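Side-chain contacts in 6-phosphogluconate dehydrogenase NAD-binding (Dyadobacter fermentans, PDB 4GBJ), which probably acts as an NAD(P)-dependent oxidoreductase related to the 6-phosphogluconate and 3-hydroxyisobutyrate dehydrogenases: residues E102-L107 and A169-K174; I173-N178 and N246-T251; F179-S184 and A216-N221; E190-A195 and Q203-M208. All coordinates share one frame; numbering follows the deposited sequence.

Contact 1 of 4, residues E102-L107 and A169-K174; sequences ETSRQL and AANVIK
The backbones of S104 and N171 come nearest each other here, with 7.8 Å between their CA atoms; both segments are helical, and both residues send their CB toward the opposite helix. One short hydrogen bond closes the gap: S104 OG donates to N171 OD1 at 2.5 Å. The hydroxyl comes in above the amide's carbonyl plane, 40° out of it, with a C=O...O angle of 129°, so it sits off the lone-pair directions. S104 CB follows closely, 3.1 Å from the same N171 OD1, and S104 OG has a second partner in Y118 OH on strand 117-124. The contact joins the Rossmann-type nucleotide domain, which contributes helix 101-113, to the first turns of the long helix 169-197 of the helical C-terminal domain. One turn beyond N171 on that helix is K174, the predicted active-site lysine. R105 lies at the margin. It stretches nearly straight past its CB, which brings NH2 to 4.4 Å from V172 CG2, an oblique and loose packing contact. The charge of the guanidinium is answered outside the two segments: NH2 forms a salt bridge with D166 and also hydrogen-bonds OD1 of N198 in the second subunit.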
loop_
_atom_site.group_PDB
_atom_site.type_symbol
_atom_site.label_atom_id
_atom_site.label_comp_id
_atom_site.label_asym_id
_atom_site.label_seq_id
_atom_site.Cartn_x
_atom_site.Cartn_y
_atom_site.Cartn_z
ATOM N N GLU B 102 -9.964 -22.198 -8.480
ATOM C CA GLU B 102 -10.136 -23.484 -9.152
ATOM C C GLU B 102 -10.596 -24.574 -8.187
ATOM O O GLU B 102 -11.450 -25.385 -8.566
ATOM C CB GLU B 102 -8.832 -23.904 -9.797
ATOM C CG GLU B 102 -8.833 -25.281 -10.458
ATOM C CD GLU B 102 -7.449 -25.611 -10.978
ATOM O OE1 GLU B 102 -6.612 -26.063 -10.164
ATOM O OE2 GLU B 102 -7.169 -25.312 -12.163
ATOM N N THR B 103 -10.015 -24.637 -6.971
ATOM C CA THR B 103 -10.449 -25.649 -6.004
ATOM C C THR B 103 -11.927 -25.399 -5.659
ATOM O O THR B 103 -12.700 -26.328 -5.568
ATOM C CB THR B 103 -9.562 -25.649 -4.753
ATOM O OG1 THR B 103 -8.242 -25.980 -5.145
ATOM C CG2 THR B 103 -10.011 -26.666 -3.712
ATOM N N SER B 104 -12.311 -24.127 -5.453
ATOM C CA SER B 104 -13.691 -23.798 -5.126
ATOM C C SER B 104 -14.656 -24.164 -6.224
ATOM O O SER B 104 -15.671 -24.758 -5.925
ATOM C CB SER B 104 -13.829 -22.311 -4.846
ATOM O OG SER B 104 -13.293 -22.082 -3.556
ATOM N N ARG B 105 -14.337 -23.825 -7.486
ATOM C CA ARG B 105 -15.204 -24.121 -8.628
ATOM C C ARG B 105 -15.346 -25.629 -8.808
ATOM O O ARG B 105 -16.427 -26.079 -9.113
ATOM C CB ARG B 105 -14.647 -23.485 -9.895
ATOM C CG ARG B 105 -14.664 -21.951 -9.881
ATOM C CD ARG B 105 -13.736 -21.409 -10.989
ATOM N NE ARG B 105 -13.750 -19.943 -11.025
ATOM C CZ ARG B 105 -12.747 -19.161 -11.427
ATOM N NH1 ARG B 105 -11.610 -19.691 -11.877
ATOM N NH2 ARG B 105 -12.876 -17.844 -11.400
ATOM N N GLN B 106 -14.272 -26.406 -8.574
ATOM C CA GLN B 106 -14.305 -27.877 -8.690
ATOM C C GLN B 106 -15.207 -28.463 -7.637
ATOM O O GLN B 106 -16.091 -29.225 -7.969
ATOM C CB GLN B 106 -12.901 -28.466 -8.519
ATOM C CG GLN B 106 -11.996 -28.326 -9.719
ATOM C CD GLN B 106 -10.588 -28.798 -9.388
ATOM O OE1 GLN B 106 -10.282 -29.203 -8.246
ATOM N NE2 GLN B 106 -9.703 -28.781 -10.392
ATOM N N LEU B 107 -15.013 -28.059 -6.363
ATOM C CA LEU B 107 -15.851 -28.527 -5.259
ATOM C C LEU B 107 -17.300 -28.098 -5.428
ATOM O O LEU B 107 -18.202 -28.898 -5.168
ATOM C CB LEU B 107 -15.321 -28.044 -3.911
ATOM C CG LEU B 107 -14.000 -28.675 -3.494
ATOM C CD1 LEU B 107 -13.367 -27.880 -2.397
ATOM C CD2 LEU B 107 -14.187 -30.146 -3.076
ATOM N N ALA B 169 -15.091 -16.729 -7.442
ATOM C CA ALA B 169 -14.828 -15.278 -7.512
ATOM C C ALA B 169 -14.355 -14.626 -6.186
ATOM O O ALA B 169 -13.427 -13.796 -6.201
ATOM C CB ALA B 169 -16.061 -14.558 -7.998
ATOM N N ALA B 170 -15.005 -14.935 -5.054
ATOM C CA ALA B 170 -14.580 -14.323 -3.797
ATOM C C ALA B 170 -13.138 -14.724 -3.483
ATOM O O ALA B 170 -12.357 -13.916 -2.954
ATOM C CB ALA B 170 -15.511 -14.721 -2.674
ATOM N N ASN B 171 -12.784 -15.978 -3.829
ATOM C CA ASN B 171 -11.414 -16.508 -3.651
ATOM C C ASN B 171 -10.407 -15.692 -4.422
ATOM O O ASN B 171 -9.304 -15.490 -3.935
ATOM C CB ASN B 171 -11.337 -17.943 -4.081
ATOM C CG ASN B 171 -12.114 -18.862 -3.201
ATOM O OD1 ASN B 171 -13.012 -19.555 -3.653
ATOM N ND2 ASN B 171 -11.800 -18.887 -1.915
ATOM N N VAL B 172 -10.793 -15.169 -5.594
ATOM C CA VAL B 172 -9.900 -14.303 -6.390
ATOM C C VAL B 172 -9.650 -13.021 -5.606
ATOM O O VAL B 172 -8.509 -12.541 -5.546
ATOM C CB VAL B 172 -10.453 -13.971 -7.812
ATOM C CG1 VAL B 172 -9.583 -12.967 -8.521
ATOM C CG2 VAL B 172 -10.624 -15.210 -8.654
ATOM N N ILE B 173 -10.696 -12.490 -4.955
ATOM C CA ILE B 173 -10.555 -11.223 -4.219
ATOM C C ILE B 173 -9.600 -11.433 -3.040
ATOM O O ILE B 173 -8.796 -10.580 -2.769
ATOM C CB ILE B 173 -11.908 -10.609 -3.752
ATOM C CG1 ILE B 173 -12.927 -10.465 -4.893
ATOM C CG2 ILE B 173 -11.716 -9.246 -3.039
ATOM C CD1 ILE B 173 -12.422 -9.635 -6.076
ATOM N N LYS B 174 -9.721 -12.556 -2.334
ATOM C CA LYS B 174 -8.894 -12.871 -1.171
ATOM C C LYS B 174 -7.408 -12.960 -1.566
ATOM O O LYS B 174 -6.570 -12.345 -0.905
ATOM C CB LYS B 174 -9.367 -14.172 -0.546
ATOM C CG LYS B 174 -8.533 -14.659 0.627
ATOM C CD LYS B 174 -8.381 -13.646 1.748
ATOM C CE LYS B 174 -7.704 -14.292 2.927
ATOM N NZ LYS B 174 -7.429 -13.347 4.009
#

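Contact 2 of 4, residues I173-N178 and N246-T251; sequences IKLAGN and NLTLQT
L175 projects from helix 173-178 onto three residues of helix 246-251: L247, T248 and T251. Both helices belong to the helical C-terminal domain; the two short segments approach to 9.6 Å between axes and run at 123° to each other, with L175 and T248 the closest backbones at 5.7 Å between CA atoms. The apolar part rests on the two leucines, whose side chains lie nearly perpendicular. With CG beside its backbone N (chi1 -66°), L175 brings CD2 to 3.9 Å from L247 CB, against the root of that side chain.

The rest of L175 meets oxygen: L175 CD1 packs 3.5 Å from T251 OG1, and L175 CB lies 3.4 Å from T248 OG1, the L175 and T248 side chains running antiparallel alongside one another. P101, from helix 101-113 of the nucleotide domain, also touches L175 and T251, while M194 of the second subunit packs on T248.

As for polar bonds, a water donates to L175 O and also bonds T248 OG1, at 2.6 Å, tying the backbone of one helix to a side chain of the other. Within helix 246-251, T251 OG1 donates to L247 O at 2.8 Å, and T251 N reaches that oxygen from the opposite face of its carbonyl plane. With its hydrogen spent inside its own helix, the T251 hydroxyl can lie against a leucine methyl group, so a buried interface containing two threonines still packs largely as an apolar one.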
loop_
_atom_site.group_PDB
_atom_site.type_symbol
_atom_site.label_atom_id
_atom_site.label_comp_id
_atom_site.label_asym_id
_atom_site.label_seq_id
_atom_site.Cartn_x
_atom_site.Cartn_y
_atom_site.Cartn_z
ATOM N N ILE B 173 -10.696 -12.490 -4.955
ATOM C CA ILE B 173 -10.555 -11.223 -4.219
ATOM C C ILE B 173 -9.600 -11.433 -3.040
ATOM O O ILE B 173 -8.796 -10.580 -2.769
ATOM C CB ILE B 173 -11.908 -10.609 -3.752
ATOM C CG1 ILE B 173 -12.927 -10.465 -4.893
ATOM C CG2 ILE B 173 -11.716 -9.246 -3.039
ATOM C CD1 ILE B 173 -12.422 -9.635 -6.076
ATOM N N LYS B 174 -9.721 -12.556 -2.334
ATOM C CA LYS B 174 -8.894 -12.871 -1.171
ATOM C C LYS B 174 -7.408 -12.960 -1.566
ATOM O O LYS B 174 -6.570 -12.345 -0.905
ATOM C CB LYS B 174 -9.367 -14.172 -0.546
ATOM C CG LYS B 174 -8.533 -14.659 0.627
ATOM C CD LYS B 174 -8.381 -13.646 1.748
ATOM C CE LYS B 174 -7.704 -14.292 2.927
ATOM N NZ LYS B 174 -7.429 -13.347 4.009
ATOM N N LEU B 175 -7.110 -13.687 -2.647
ATOM C CA LEU B 175 -5.750 -13.807 -3.176
ATOM C C LEU B 175 -5.217 -12.443 -3.564
ATOM O O LEU B 175 -4.088 -12.132 -3.218
ATOM C CB LEU B 175 -5.698 -14.762 -4.391
ATOM C CG LEU B 175 -6.005 -16.251 -4.095
ATOM C CD1 LEU B 175 -5.947 -17.071 -5.352
ATOM C CD2 LEU B 175 -5.139 -16.779 -2.987
ATOM N N ALA B 176 -6.041 -11.603 -4.208
ATOM C CA ALA B 176 -5.643 -10.264 -4.598
ATOM C C ALA B 176 -5.325 -9.393 -3.373
ATOM O O ALA B 176 -4.343 -8.636 -3.402
ATOM C CB ALA B 176 -6.740 -9.600 -5.427
ATOM N N GLY B 177 -6.144 -9.518 -2.319
ATOM C CA GLY B 177 -5.942 -8.800 -1.074
ATOM C C GLY B 177 -4.626 -9.165 -0.423
ATOM O O GLY B 177 -3.848 -8.264 -0.085
ATOM N N ASN B 178 -4.348 -10.488 -0.315
ATOM C CA ASN B 178 -3.100 -11.026 0.262
ATOM C C ASN B 178 -1.878 -10.666 -0.599
ATOM O O ASN B 178 -0.823 -10.394 -0.057
ATOM C CB ASN B 178 -3.170 -12.539 0.458
ATOM C CG ASN B 178 -3.895 -12.990 1.708
ATOM O OD1 ASN B 178 -4.408 -12.194 2.509
ATOM N ND2 ASN B 178 -3.933 -14.294 1.905
ATOM N N ASN B 246 1.916 -18.439 -4.594
ATOM C CA ASN B 246 1.837 -19.446 -5.652
ATOM C C ASN B 246 0.410 -19.696 -6.094
ATOM O O ASN B 246 0.206 -19.902 -7.300
ATOM C CB ASN B 246 2.485 -20.753 -5.257
ATOM C CG ASN B 246 4.008 -20.709 -5.334
ATOM O OD1 ASN B 246 4.608 -19.928 -6.063
ATOM N ND2 ASN B 246 4.689 -21.532 -4.572
ATOM N N LEU B 247 -0.601 -19.611 -5.166
ATOM C CA LEU B 247 -2.020 -19.728 -5.562
ATOM C C LEU B 247 -2.366 -18.547 -6.485
ATOM O O LEU B 247 -3.045 -18.713 -7.477
ATOM C CB LEU B 247 -2.956 -19.716 -4.340
ATOM C CG LEU B 247 -2.932 -20.905 -3.357
ATOM C CD1 LEU B 247 -3.928 -20.703 -2.292
ATOM C CD2 LEU B 247 -3.225 -22.228 -4.056
ATOM N N THR B 248 -1.894 -17.342 -6.137
ATOM C CA THR B 248 -2.120 -16.141 -6.936
ATOM C C THR B 248 -1.493 -16.282 -8.326
ATOM O O THR B 248 -2.129 -15.951 -9.339
ATOM C CB THR B 248 -1.577 -14.948 -6.177
ATOM O OG1 THR B 248 -2.303 -14.863 -4.952
ATOM C CG2 THR B 248 -1.639 -13.646 -6.990
ATOM N N LEU B 249 -0.242 -16.701 -8.378
ATOM C CA LEU B 249 0.439 -16.869 -9.657
ATOM C C LEU B 249 -0.254 -17.905 -10.528
ATOM O O LEU B 249 -0.389 -17.678 -11.729
ATOM C CB LEU B 249 1.896 -17.230 -9.460
ATOM C CG LEU B 249 2.756 -16.088 -8.924
ATOM C CD1 LEU B 249 4.060 -16.626 -8.275
ATOM C CD2 LEU B 249 3.081 -15.088 -10.055
ATOM N N GLN B 250 -0.726 -19.015 -9.933
ATOM C CA GLN B 250 -1.459 -20.019 -10.720
ATOM C C GLN B 250 -2.747 -19.448 -11.243
ATOM O O GLN B 250 -3.124 -19.711 -12.382
ATOM C CB GLN B 250 -1.759 -21.268 -9.886
ATOM C CG GLN B 250 -2.347 -22.439 -10.696
ATOM C CD GLN B 250 -1.357 -22.934 -11.758
ATOM O OE1 GLN B 250 -0.214 -23.273 -11.421
ATOM N NE2 GLN B 250 -1.735 -22.982 -13.077
ATOM N N THR B 251 -3.488 -18.757 -10.363
ATOM C CA THR B 251 -4.772 -18.161 -10.707
ATOM C C THR B 251 -4.589 -17.151 -11.854
ATOM O O THR B 251 -5.364 -17.160 -12.812
ATOM C CB THR B 251 -5.386 -17.519 -9.449
ATOM O OG1 THR B 251 -5.655 -18.570 -8.537
ATOM C CG2 THR B 251 -6.649 -16.750 -9.732
HETATM O O HOH W 1 -1.676 -13.782 -2.651
#

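Contact 3 of 4, residues F179-S184 and A216-N221; sequences FMIACS and APIFQN
I181 and I218 meet with their side chains set roughly square to one another. The closest pair is I181 CG1 and I218 CD1 at 3.8 Å, and I181 CD1 lies hardly farther from the same methyl group. I218 touches both I181 and S184: its CG1 lies beside the backbone N and carries CD1 to I181, while its CG2, anti to that N, also reaches S184 CB, at 4.2 Å.

S184 and F219 form the second pair. The far end of the phenyl ring comes up to the serine, with F219 CZ 3.2 Å from S184 OG and both CZ and CE1 3.6 Å from S184 CB. The hydroxyl approaches the ring obliquely. Its position follows from a bond within its own helix: with OG set beside the backbone N (chi1 -57°), S184 OG donates to M180 O at 2.8 Å, tilted 30° from the carbonyl plane, and S184 N takes the same oxygen from the other face. The hydrogen is thus turned back into the helix, leaving the oxygen against the far end of the ring. F219 also meets the ring of F214, while F214 of the second subunit touches S184 and W282 lies against I181.

The segment axes are 10.3 Å apart and inclined at 41°, a buried helix-helix pairing in which helix 217-228, with A216 at its N-cap position, leans on the middle of the long helix 169-197 within the all-helical C-terminal domain of this dehydrogenase family.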
loop_
_atom_site.group_PDB
_atom_site.type_symbol
_atom_site.label_atom_id
_atom_site.label_comp_id
_atom_site.label_asym_id
_atom_site.label_seq_id
_atom_site.Cartn_x
_atom_site.Cartn_y
_atom_site.Cartn_z
ATOM N N PHE B 179 -2.053 -10.619 -1.901
ATOM C CA PHE B 179 -1.015 -10.172 -2.840
ATOM C C PHE B 179 -0.670 -8.720 -2.568
ATOM O O PHE B 179 0.501 -8.391 -2.513
ATOM C CB PHE B 179 -1.455 -10.383 -4.300
ATOM C CG PHE B 179 -0.809 -9.486 -5.316
ATOM C CD1 PHE B 179 0.504 -9.700 -5.727
ATOM C CD2 PHE B 179 -1.505 -8.413 -5.858
ATOM C CE1 PHE B 179 1.073 -8.888 -6.688
ATOM C CE2 PHE B 179 -0.909 -7.571 -6.783
ATOM C CZ PHE B 179 0.361 -7.813 -7.203
HETATM N N MSE B 180 -1.669 -7.868 -2.335
HETATM C CA MSE B 180 -1.417 -6.443 -2.090
HETATM C C MSE B 180 -0.771 -6.250 -0.731
HETATM O O MSE B 180 0.080 -5.382 -0.589
HETATM C CB MSE B 180 -2.666 -5.605 -2.197
HETATM C CG MSE B 180 -3.064 -5.428 -3.631
HETATM SE SE MSE B 180 -4.668 -4.377 -3.982
HETATM C CE MSE B 180 -4.173 -2.676 -3.221
ATOM N N ILE B 181 -1.103 -7.110 0.247
ATOM C CA ILE B 181 -0.452 -7.022 1.558
ATOM C C ILE B 181 1.040 -7.329 1.391
ATOM O O ILE B 181 1.870 -6.589 1.902
ATOM C CB ILE B 181 -1.103 -7.899 2.607
ATOM C CG1 ILE B 181 -2.535 -7.401 2.938
ATOM C CG2 ILE B 181 -0.207 -7.939 3.910
ATOM C CD1 ILE B 181 -3.379 -8.483 3.711
ATOM N N ALA B 182 1.367 -8.394 0.644
ATOM C CA ALA B 182 2.742 -8.844 0.372
ATOM C C ALA B 182 3.512 -7.771 -0.399
ATOM O O ALA B 182 4.693 -7.525 -0.080
ATOM C CB ALA B 182 2.745 -10.162 -0.393
ATOM N N CYS B 183 2.870 -7.111 -1.371
ATOM C CA CYS B 183 3.496 -5.977 -2.079
ATOM C C CYS B 183 3.798 -4.823 -1.126
ATOM O O CYS B 183 4.807 -4.157 -1.282
ATOM C CB CYS B 183 2.619 -5.485 -3.220
ATOM S SG CYS B 183 2.481 -6.626 -4.592
ATOM N N SER B 184 2.919 -4.569 -0.177
ATOM C CA SER B 184 3.103 -3.478 0.806
ATOM C C SER B 184 4.302 -3.764 1.645
ATOM O O SER B 184 5.104 -2.877 1.894
ATOM C CB SER B 184 1.837 -3.310 1.650
ATOM O OG SER B 184 0.766 -3.077 0.745
ATOM N N ALA B 216 -3.317 3.532 6.498
ATOM C CA ALA B 216 -4.291 2.418 6.423
ATOM C C ALA B 216 -3.781 1.299 7.357
ATOM O O ALA B 216 -2.567 1.178 7.549
ATOM C CB ALA B 216 -4.430 1.935 4.982
ATOM N N PRO B 217 -4.664 0.494 7.978
ATOM C CA PRO B 217 -4.199 -0.479 8.989
ATOM C C PRO B 217 -3.114 -1.435 8.526
ATOM O O PRO B 217 -2.209 -1.709 9.320
ATOM C CB PRO B 217 -5.481 -1.216 9.393
ATOM C CG PRO B 217 -6.513 -0.854 8.314
ATOM C CD PRO B 217 -6.143 0.530 7.927
ATOM N N ILE B 218 -3.138 -1.865 7.243
ATOM C CA ILE B 218 -2.117 -2.757 6.675
ATOM C C ILE B 218 -0.696 -2.134 6.847
ATOM O O ILE B 218 0.170 -2.756 7.434
ATOM C CB ILE B 218 -2.412 -3.112 5.163
ATOM C CG1 ILE B 218 -3.681 -4.000 4.992
ATOM C CG2 ILE B 218 -1.211 -3.802 4.467
ATOM C CD1 ILE B 218 -3.744 -5.241 5.859
ATOM N N PHE B 219 -0.506 -0.890 6.445
ATOM C CA PHE B 219 0.806 -0.221 6.505
ATOM C C PHE B 219 1.262 0.128 7.893
ATOM O O PHE B 219 2.462 0.124 8.122
ATOM C CB PHE B 219 0.830 1.059 5.643
ATOM C CG PHE B 219 0.757 0.709 4.194
ATOM C CD1 PHE B 219 1.903 0.547 3.450
ATOM C CD2 PHE B 219 -0.460 0.580 3.559
ATOM C CE1 PHE B 219 1.841 0.217 2.103
ATOM C CE2 PHE B 219 -0.524 0.214 2.210
ATOM C CZ PHE B 219 0.629 0.032 1.495
ATOM N N GLN B 220 0.365 0.437 8.799
ATOM C CA GLN B 220 0.741 0.796 10.161
ATOM C C GLN B 220 1.113 -0.474 10.975
ATOM O O GLN B 220 2.113 -0.463 11.714
ATOM C CB GLN B 220 -0.398 1.600 10.821
ATOM C CG GLN B 220 -0.587 2.969 10.093
ATOM C CD GLN B 220 -1.502 3.986 10.782
ATOM O OE1 GLN B 220 -1.157 5.192 10.949
ATOM N NE2 GLN B 220 -2.729 3.570 11.066
ATOM N N ASN B 221 0.337 -1.555 10.807
ATOM C CA ASN B 221 0.612 -2.823 11.486
ATOM C C ASN B 221 1.803 -3.539 10.869
ATOM O O ASN B 221 2.736 -3.895 11.581
ATOM C CB ASN B 221 -0.605 -3.748 11.425
ATOM C CG ASN B 221 -1.870 -3.251 12.113
ATOM O OD1 ASN B 221 -2.975 -3.702 11.790
ATOM N ND2 ASN B 221 -1.780 -2.383 13.122
#

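Contact 4 of 4, residues E190-A195 and Q203-M208; sequences EAFTMA and QSIYEM
F192 and I205 are brought together by quite different first torsions. The phenyl group of F192 lies beside its own backbone N (chi1 -62°), which swings the ring across to the other helix, whereas the I205 chain is fully extended, with CG1 anti to the backbone N. The two segments belong to a helical hairpin: helix 169-197 ends, the chain turns, and helix 202-211 comes back at 133° to it, with 9.6 Å between the short axes.

I205 fills the join with both its branches. Its CG2 lies 3.8 Å from F192 CD1, oblique to the ring, and also nears A195 CB. The end of the longer branch, CD1, sits 3.8 Å from A195 CB and 4.1 Å from A191 O, over the alanine-lined side of helix 190-195.

Farther out, the F192 ring lies against the base of Y206. Y206 N is over one of its faces, and Y206 CB is 3.6 Å from F192 CZ. Seen from the tyrosine, CZ comes in at the ring edge, near its plane, but the phenyl meets the tyrosine's CB and backbone more closely than its ring. The Y206 ring leads away from the hairpin toward helix 217-228, where its OH hydrogen-bonds Q220 O; V226 of that helix packs on F192. On the second helix, Q203 and E207 are joined one turn apart: Q203 NE2 donates to E207 OE2 at 2.9 Å, meeting the carboxylate oxygen on its anti side, 33° out of plane.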
loop_
_atom_site.group_PDB
_atom_site.type_symbol
_atom_site.label_atom_id
_atom_site.label_comp_id
_atom_site.label_asym_id
_atom_site.label_seq_id
_atom_site.Cartn_x
_atom_site.Cartn_y
_atom_site.Cartn_z
ATOM N N GLU B 190 12.057 -2.304 0.676
ATOM C CA GLU B 190 12.904 -1.593 -0.282
ATOM C C GLU B 190 13.125 -0.175 0.127
ATOM O O GLU B 190 14.266 0.302 0.153
ATOM C CB GLU B 190 12.286 -1.623 -1.704
ATOM C CG GLU B 190 12.298 -3.030 -2.302
ATOM C CD GLU B 190 11.802 -3.129 -3.738
ATOM O OE1 GLU B 190 11.954 -2.136 -4.462
ATOM O OE2 GLU B 190 11.211 -4.158 -4.134
ATOM N N ALA B 191 12.028 0.521 0.427
ATOM C CA ALA B 191 12.064 1.937 0.788
ATOM C C ALA B 191 12.780 2.158 2.092
ATOM O O ALA B 191 13.643 3.042 2.150
ATOM C CB ALA B 191 10.651 2.511 0.861
ATOM N N PHE B 192 12.514 1.319 3.120
ATOM C CA PHE B 192 13.156 1.504 4.438
ATOM C C PHE B 192 14.605 1.142 4.436
ATOM O O PHE B 192 15.375 1.815 5.126
ATOM C CB PHE B 192 12.447 0.750 5.543
ATOM C CG PHE B 192 11.000 1.079 5.883
ATOM C CD1 PHE B 192 10.303 2.077 5.195
ATOM C CD2 PHE B 192 10.331 0.374 6.874
ATOM C CE1 PHE B 192 8.965 2.339 5.474
ATOM C CE2 PHE B 192 8.992 0.661 7.174
ATOM C CZ PHE B 192 8.306 1.619 6.443
ATOM N N THR B 193 15.026 0.195 3.569
ATOM C CA THR B 193 16.436 -0.162 3.367
ATOM C C THR B 193 17.157 0.944 2.645
ATOM O O THR B 193 18.279 1.246 3.028
ATOM C CB THR B 193 16.551 -1.524 2.632
ATOM O OG1 THR B 193 15.958 -2.481 3.484
ATOM C CG2 THR B 193 17.988 -1.932 2.351
HETATM N N MSE B 194 16.554 1.561 1.613
HETATM C CA MSE B 194 17.183 2.685 0.939
HETATM C C MSE B 194 17.463 3.805 1.948
HETATM O O MSE B 194 18.522 4.461 1.911
HETATM C CB MSE B 194 16.297 3.253 -0.220
HETATM C CG MSE B 194 16.789 4.681 -0.747
HETATM SE SE MSE B 194 15.713 5.185 -2.308
HETATM C CE MSE B 194 14.038 5.741 -1.416
ATOM N N ALA B 195 16.466 4.091 2.800
ATOM C CA ALA B 195 16.594 5.127 3.828
ATOM C C ALA B 195 17.701 4.739 4.805
ATOM O O ALA B 195 18.626 5.536 5.055
ATOM C CB ALA B 195 15.254 5.303 4.548
ATOM N N GLN B 203 12.527 3.486 11.504
ATOM C CA GLN B 203 11.385 3.899 12.308
ATOM C C GLN B 203 10.931 5.311 11.909
ATOM O O GLN B 203 9.732 5.547 11.845
ATOM C CB GLN B 203 11.764 3.886 13.821
ATOM C CG GLN B 203 10.572 4.178 14.770
ATOM C CD GLN B 203 9.482 3.116 14.731
ATOM O OE1 GLN B 203 9.716 1.964 14.348
ATOM N NE2 GLN B 203 8.278 3.455 15.184
ATOM N N SER B 204 11.864 6.245 11.669
ATOM C CA SER B 204 11.487 7.643 11.331
ATOM C C SER B 204 10.816 7.753 9.960
ATOM O O SER B 204 9.838 8.486 9.830
ATOM C CB SER B 204 12.691 8.585 11.425
ATOM O OG SER B 204 13.651 8.349 10.408
ATOM N N ILE B 205 11.346 7.066 8.934
ATOM C CA ILE B 205 10.697 7.057 7.608
ATOM C C ILE B 205 9.327 6.346 7.742
ATOM O O ILE B 205 8.347 6.795 7.161
ATOM C CB ILE B 205 11.562 6.468 6.441
ATOM C CG1 ILE B 205 10.753 6.467 5.126
ATOM C CG2 ILE B 205 12.071 5.029 6.720
ATOM C CD1 ILE B 205 11.563 6.128 3.867
ATOM N N TYR B 206 9.261 5.213 8.448
ATOM C CA TYR B 206 7.983 4.507 8.717
ATOM C C TYR B 206 6.912 5.443 9.368
ATOM O O TYR B 206 5.779 5.549 8.903
ATOM C CB TYR B 206 8.229 3.280 9.654
ATOM C CG TYR B 206 7.011 2.807 10.400
ATOM C CD1 TYR B 206 6.008 2.125 9.757
ATOM C CD2 TYR B 206 6.829 3.120 11.753
ATOM C CE1 TYR B 206 4.836 1.752 10.427
ATOM C CE2 TYR B 206 5.689 2.726 12.441
ATOM C CZ TYR B 206 4.662 2.097 11.759
ATOM O OH TYR B 206 3.538 1.678 12.442
ATOM N N GLU B 207 7.292 6.122 10.417
ATOM C CA GLU B 207 6.361 6.996 11.128
ATOM C C GLU B 207 5.849 8.119 10.236
ATOM O O GLU B 207 4.656 8.391 10.244
ATOM C CB GLU B 207 7.008 7.608 12.388
ATOM C CG GLU B 207 7.088 6.601 13.505
ATOM C CD GLU B 207 7.883 7.050 14.721
ATOM O OE1 GLU B 207 8.416 8.181 14.721
ATOM O OE2 GLU B 207 7.959 6.263 15.687
HETATM N N MSE B 208 6.724 8.711 9.411
HETATM C CA MSE B 208 6.307 9.815 8.566
HETATM C C MSE B 208 5.381 9.356 7.490
HETATM O O MSE B 208 4.292 9.908 7.355
HETATM C CB MSE B 208 7.513 10.526 7.966
HETATM C CG MSE B 208 7.185 11.859 7.309
HETATM SE SE MSE B 208 6.608 11.596 5.474
HETATM C CE MSE B 208 5.631 13.149 5.284
#

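Helix 169-197 supplies one segment to every contact, so the four mark successive positions along it. The touching residues are mostly buried in all of them, though contact 4 lies farthest from the chain's centre, about 28 Å between centres, and contact 1 has a partly exposed arginine. Contact 1 alone joins the nucleotide domain to the helical one, and its core is a direct polar bond. Contact 2, which shares I173 and K174 with it, mixes leucine packing with threonine hydroxyls and a bridging water; contacts 3 and 4 rely mainly on aliphatic and aromatic packing. Contacts 2 and 3 touch through T248 CG2 and F179 CB, and all four border the second subunit.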